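Local coordinates for protein uridylate kinase (Bacillus anthracis, PDB 2JJX) that catalyses the ATP-dependent phosphorylation of UMP to UDP in bacterial pyrimidine biosynthesis and binds ATP at an allosteric nucleotide site, at residues A[14-19]-A[55-60]; A[162-167]-A[219-224]. All blocks are in the same frame, centred on the assembly; numbering follows the deposited sequence.

Contact 1 (A[14-19]-A[55-60])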
loop_
_atom_site.group_PDB
_atom_site.type_symbol
_atom_site.label_atom_id
_atom_site.label_comp_id
_atom_site.label_asym_id
_atom_site.label_seq_id
_atom_site.Cartn_x
_atom_site.Cartn_y
_atom_site.Cartn_z
ATOM N N ARG A 14 -5.663 24.139 -22.277
ATOM C CA ARG A 14 -4.972 23.039 -21.585
ATOM C C ARG A 14 -4.072 22.288 -22.541
ATOM O O ARG A 14 -4.471 21.919 -23.637
ATOM C CB ARG A 14 -5.975 22.042 -21.007
ATOM C CG ARG A 14 -5.933 21.902 -19.499
ATOM C CD ARG A 14 -5.652 20.481 -19.085
ATOM N NE ARG A 14 -6.782 19.821 -18.426
ATOM C CZ ARG A 14 -7.619 20.398 -17.567
ATOM N NH1 ARG A 14 -7.521 21.683 -17.271
ATOM N NH2 ARG A 14 -8.589 19.681 -17.024
ATOM N N VAL A 15 -2.886 21.945 -22.068
ATOM C CA VAL A 15 -1.873 21.362 -22.939
ATOM C C VAL A 15 -0.935 20.350 -22.254
ATOM O O VAL A 15 -0.561 20.511 -21.110
ATOM C CB VAL A 15 -1.087 22.541 -23.524
ATOM C CG1 VAL A 15 0.356 22.534 -23.063
ATOM C CG2 VAL A 15 -1.264 22.625 -25.032
ATOM N N LEU A 16 -0.520 19.319 -22.976
ATOM C CA LEU A 16 0.418 18.327 -22.442
ATOM C C LEU A 16 1.699 18.470 -23.215
ATOM O O LEU A 16 1.699 18.355 -24.432
ATOM C CB LEU A 16 -0.089 16.891 -22.659
ATOM C CG LEU A 16 0.669 15.652 -22.146
ATOM C CD1 LEU A 16 2.082 15.507 -22.685
ATOM C CD2 LEU A 16 0.619 15.510 -20.630
ATOM N N ILE A 17 2.795 18.687 -22.503
ATOM C CA ILE A 17 4.079 18.780 -23.162
ATOM C C ILE A 17 4.883 17.492 -23.034
ATOM O O ILE A 17 5.167 17.034 -21.940
ATOM C CB ILE A 17 4.886 19.945 -22.690
ATOM C CG1 ILE A 17 4.135 21.246 -22.954
ATOM C CG2 ILE A 17 6.224 19.923 -23.387
ATOM C CD1 ILE A 17 4.645 22.428 -22.109
ATOM N N LYS A 18 5.256 16.909 -24.166
ATOM C CA LYS A 18 6.058 15.705 -24.135
ATOM C C LYS A 18 7.487 16.091 -24.475
ATOM O O LYS A 18 7.759 16.686 -25.529
ATOM C CB LYS A 18 5.509 14.639 -25.091
ATOM C CG LYS A 18 6.572 13.866 -25.842
ATOM C CD LYS A 18 6.704 12.470 -25.284
ATOM C CE LYS A 18 7.397 11.570 -26.304
ATOM N NZ LYS A 18 8.873 11.839 -26.442
ATOM N N LEU A 19 8.360 15.811 -23.509
ATOM C CA LEU A 19 9.778 16.124 -23.535
ATOM C C LEU A 19 10.560 14.820 -23.422
ATOM O O LEU A 19 10.329 14.030 -22.505
ATOM C CB LEU A 19 10.102 16.911 -22.261
ATOM C CG LEU A 19 10.503 18.380 -22.237
ATOM C CD1 LEU A 19 11.083 18.727 -23.586
ATOM C CD2 LEU A 19 9.274 19.204 -21.934
ATOM N N SER A 55 0.711 20.277 -18.347
ATOM C CA SER A 55 1.089 18.977 -17.789
ATOM C C SER A 55 2.361 18.638 -18.536
ATOM O O SER A 55 2.498 19.040 -19.682
ATOM C CB SER A 55 0.062 17.895 -18.137
ATOM O OG SER A 55 -1.253 18.409 -18.111
ATOM N N ILE A 56 3.284 17.905 -17.920
ATOM C CA ILE A 56 4.530 17.553 -18.601
ATOM C C ILE A 56 4.846 16.079 -18.445
ATOM O O ILE A 56 4.670 15.520 -17.364
ATOM C CB ILE A 56 5.688 18.449 -18.123
ATOM C CG1 ILE A 56 5.274 19.922 -18.132
ATOM C CG2 ILE A 56 6.991 18.161 -18.857
ATOM C CD1 ILE A 56 6.398 20.878 -17.847
ATOM N N VAL A 57 5.285 15.448 -19.530
ATOM C CA VAL A 57 5.714 14.050 -19.503
ATOM C C VAL A 57 7.156 13.968 -20.027
ATOM O O VAL A 57 7.459 14.432 -21.121
ATOM C CB VAL A 57 4.733 13.139 -20.253
ATOM C CG1 VAL A 57 5.296 11.752 -20.410
ATOM C CG2 VAL A 57 3.412 13.070 -19.520
ATOM N N ILE A 58 8.080 13.525 -19.176
ATOM C CA ILE A 58 9.496 13.438 -19.569
ATOM C C ILE A 58 9.920 11.986 -19.771
ATOM O O ILE A 58 9.449 11.097 -19.073
ATOM C CB ILE A 58 10.457 14.110 -18.537
ATOM C CG1 ILE A 58 9.682 14.929 -17.523
ATOM C CG2 ILE A 58 11.519 14.983 -19.214
ATOM C CD1 ILE A 58 10.511 16.058 -16.973
ATOM N N GLY A 59 10.877 11.765 -20.663
ATOM C CA GLY A 59 11.452 10.454 -20.878
ATOM C C GLY A 59 12.646 10.271 -19.954
ATOM O O GLY A 59 13.054 11.230 -19.297
ATOM N N GLY A 60 13.193 9.061 -19.866
ATOM C CA GLY A 60 14.337 8.833 -19.000
ATOM C C GLY A 60 15.628 8.591 -19.728
ATOM O O GLY A 60 16.541 7.993 -19.206
#

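Contact 2 (A[162-167]-A[219-224])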
loop_
_atom_site.group_PDB
_atom_site.type_symbol
_atom_site.label_atom_id
_atom_site.label_comp_id
_atom_site.label_asym_id
_atom_site.label_seq_id
_atom_site.Cartn_x
_atom_site.Cartn_y
_atom_site.Cartn_z
ATOM N N SER A 162 -6.924 17.439 -22.245
ATOM C CA SER A 162 -6.038 18.408 -22.865
ATOM C C SER A 162 -6.557 18.845 -24.231
ATOM O O SER A 162 -7.353 18.152 -24.844
ATOM C CB SER A 162 -4.623 17.848 -22.934
ATOM O OG SER A 162 -4.164 17.663 -21.604
ATOM N N ASP A 163 -6.178 20.043 -24.657
ATOM C CA ASP A 163 -6.631 20.575 -25.935
ATOM C C ASP A 163 -5.676 20.158 -27.065
ATOM O O ASP A 163 -6.028 20.197 -28.249
ATOM C CB ASP A 163 -6.640 22.100 -25.863
ATOM C CG ASP A 163 -7.898 22.651 -25.211
ATOM O OD1 ASP A 163 -8.901 21.915 -25.113
ATOM O OD2 ASP A 163 -7.908 23.847 -24.855
ATOM N N ALA A 164 -4.433 19.859 -26.698
ATOM C CA ALA A 164 -3.404 19.502 -27.660
ATOM C C ALA A 164 -2.217 18.846 -26.948
ATOM O O ALA A 164 -2.070 18.986 -25.741
ATOM C CB ALA A 164 -2.972 20.714 -28.414
ATOM N N ILE A 165 -1.402 18.094 -27.686
ATOM C CA ILE A 165 -0.185 17.530 -27.128
ATOM C C ILE A 165 0.966 18.112 -27.921
ATOM O O ILE A 165 1.003 17.996 -29.134
ATOM C CB ILE A 165 -0.130 15.998 -27.104
ATOM C CG1 ILE A 165 1.150 15.566 -26.403
ATOM C CG2 ILE A 165 -0.042 15.444 -28.483
ATOM C CD1 ILE A 165 1.493 14.114 -26.601
ATOM N N LEU A 166 1.854 18.833 -27.254
ATOM C CA LEU A 166 2.985 19.410 -27.950
ATOM C C LEU A 166 4.164 18.482 -27.736
ATOM O O LEU A 166 4.556 18.206 -26.613
ATOM C CB LEU A 166 3.265 20.829 -27.448
ATOM C CG LEU A 166 2.060 21.717 -27.149
ATOM C CD1 LEU A 166 2.510 22.744 -26.134
ATOM C CD2 LEU A 166 1.577 22.400 -28.391
ATOM N N VAL A 167 4.603 17.863 -28.822
ATOM C CA VAL A 167 5.715 16.939 -28.772
ATOM C C VAL A 167 7.012 17.621 -29.200
ATOM O O VAL A 167 7.273 17.855 -30.385
ATOM C CB VAL A 167 5.395 15.664 -29.519
ATOM C CG1 VAL A 167 4.034 15.765 -30.163
ATOM C CG2 VAL A 167 6.475 15.333 -30.528
ATOM N N PRO A 219 -4.987 16.669 -30.872
ATOM C CA PRO A 219 -4.108 17.167 -31.929
ATOM C C PRO A 219 -2.676 17.128 -31.376
ATOM O O PRO A 219 -2.444 17.298 -30.170
ATOM C CB PRO A 219 -4.571 18.621 -32.131
ATOM C CG PRO A 219 -5.604 18.902 -31.051
ATOM C CD PRO A 219 -6.119 17.557 -30.571
ATOM N N ALA A 220 -1.703 16.905 -32.250
ATOM C CA ALA A 220 -0.318 16.899 -31.810
ATOM C C ALA A 220 0.490 17.929 -32.568
ATOM O O ALA A 220 0.276 18.119 -33.753
ATOM C CB ALA A 220 0.296 15.527 -32.002
ATOM N N HIS A 221 1.486 18.514 -31.911
ATOM C CA HIS A 221 2.391 19.429 -32.576
ATOM C C HIS A 221 3.812 18.929 -32.449
ATOM O O HIS A 221 4.281 18.673 -31.352
ATOM C CB HIS A 221 2.267 20.827 -31.995
ATOM C CG HIS A 221 0.986 21.512 -32.360
ATOM N ND1 HIS A 221 0.880 22.350 -33.448
ATOM C CD2 HIS A 221 -0.240 21.492 -31.780
ATOM C CE1 HIS A 221 -0.359 22.802 -33.533
ATOM N NE2 HIS A 221 -1.057 22.303 -32.528
ATOM N N VAL A 222 4.475 18.717 -33.579
ATOM C CA VAL A 222 5.875 18.312 -33.563
ATOM C C VAL A 222 6.677 19.525 -34.019
ATOM O O VAL A 222 6.339 20.183 -35.006
ATOM C CB VAL A 222 6.113 17.039 -34.406
ATOM C CG1 VAL A 222 7.564 16.553 -34.284
ATOM C CG2 VAL A 222 5.147 15.933 -33.973
ATOM N N PHE A 223 7.666 19.907 -33.222
ATOM C CA PHE A 223 8.380 21.143 -33.504
ATOM C C PHE A 223 9.727 21.160 -32.828
ATOM O O PHE A 223 10.023 20.288 -32.024
ATOM C CB PHE A 223 7.569 22.330 -32.987
ATOM C CG PHE A 223 7.303 22.282 -31.503
ATOM C CD1 PHE A 223 6.109 21.778 -31.004
ATOM C CD2 PHE A 223 8.289 22.653 -30.603
ATOM C CE1 PHE A 223 5.916 21.669 -29.645
ATOM C CE2 PHE A 223 8.073 22.577 -29.251
ATOM C CZ PHE A 223 6.894 22.075 -28.769
ATOM N N ASN A 224 10.519 22.188 -33.122
ATOM C CA ASN A 224 11.871 22.337 -32.563
ATOM C C ASN A 224 11.864 22.975 -31.174
ATOM O O ASN A 224 11.810 24.200 -31.057
ATOM C CB ASN A 224 12.713 23.222 -33.490
ATOM C CG ASN A 224 14.172 22.800 -33.538
ATOM O OD1 ASN A 224 14.583 21.862 -32.851
ATOM N ND2 ASN A 224 14.954 23.469 -34.377
#

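Contact 1 (A[14-19]-A[55-60])
Strand 14-19 pairs in parallel with residues 55-58 of strand 53-58, Leu16 beside Ser55 through Leu19 beside Ile58. The axes of these segments come within 4.6 Å and run 16° apart. With helix 34-48 between them in sequence they form a beta-alpha-beta unit of the amino acid kinase fold, its two strands near the middle of the central sheet. Five backbone hydrogen bonds alternate between the strands. Ser55 N gives to Val15 O and Ser55 O takes from Ile17 N. Ile17 O then accepts Val57 N at 2.9 Å, and Leu19 N gives to Val57 O. The last bond, Gly59 N to Leu19 O at 3.0 Å, is more bent (136°) and carries the pairing just past the strand end.

Leu16, Ser55, Lys18 and Val57 share one face, which helix 150-160 covers. With CG anti to the backbone N (chi1 -177°), Leu16 sends CD2 over to Ser55 CB, 3.5 Å away, and to Val57 CG2 at 3.9 Å. Ile17, Ile56, Leu19 and Ile58 line the other face, where helix 76-101 meets Ile56 and Ile58. Leu19 and Ile56 run side by side, pointing the same way, with Leu19 CD2 4.0 Å from Ile56 CG2. Two residues beyond Ile56, Ile58 CG2 lies 3.9 Å from Leu19 CB.

Contact 2 (A[162-167]-A[219-224])
Ile165 and His221 are joined by a 2.9 Å hydrogen bond from His221 N to Ile165 O. It is the middle one of three backbone bonds between the parallel strands. Before it, Ile165 N gives to Pro219 O at 2.8 Å. After it, Val167 N gives to His221 O at 2.7 Å. Ile165 and His221 thus each use both N and O across the pair. Val167 O makes no hydrogen bond to the 219-224 segment; it lies over one face of the Phe223 ring, 4.1 Å above the plane and offset toward the rim.

The polar ends of His221 and Asp163 have partners outside the two segments. His221 NE2 hydrogen-bonds to Tyr12 OH, and Asp163 OD2 accepts Lys13 N. Around these bonds the packing is apolar. Leu166 CD2 meets His221 CD2 at 4.0 Å, the two side chains lying side by side. Phe223 CG sits between its backbone N and carbonyl carbon (chi1 59°), which brings the ring back toward Leu166; Leu166 CB lies at the ring edge, in plane, 3.5 Å from Phe223 CE1. Helix 230-235 covers this side. On the other face of the sheet, Ile165 CG2 touches Ala220 CB at 3.5 Å, and Val167 CG2 touches Val222 CG2. Such side-by-side parallel strands, with a helix over one face, are typical of the central sheet of the amino acid kinase fold.

How the contacts relate
Both contacts are buried parallel pairs in one sheet, with centres about 10 Å apart. Strands 14-19 and 164-169 are neighbours, so the strand order 53-58, 14-19, 164-169, 220-224 runs through both. Probable backbone hydrogen bonds, Arg14 O with Asp163 N and Lys18 N with Leu166 O, link the two contacts; Val15 CG1 also packs on Leu166 CD1. Contact 1 lies nearer the chain centre, its touching residues are all buried, and its side-chain contacts are largely aliphatic. Contact 2 is farther out, with partly exposed Asp163 and Pro219 at one end, and it adds two aromatic rings. Contact 1 joins the two strands of a beta-alpha-beta unit; contact 2 joins strands separated by a longer excursion.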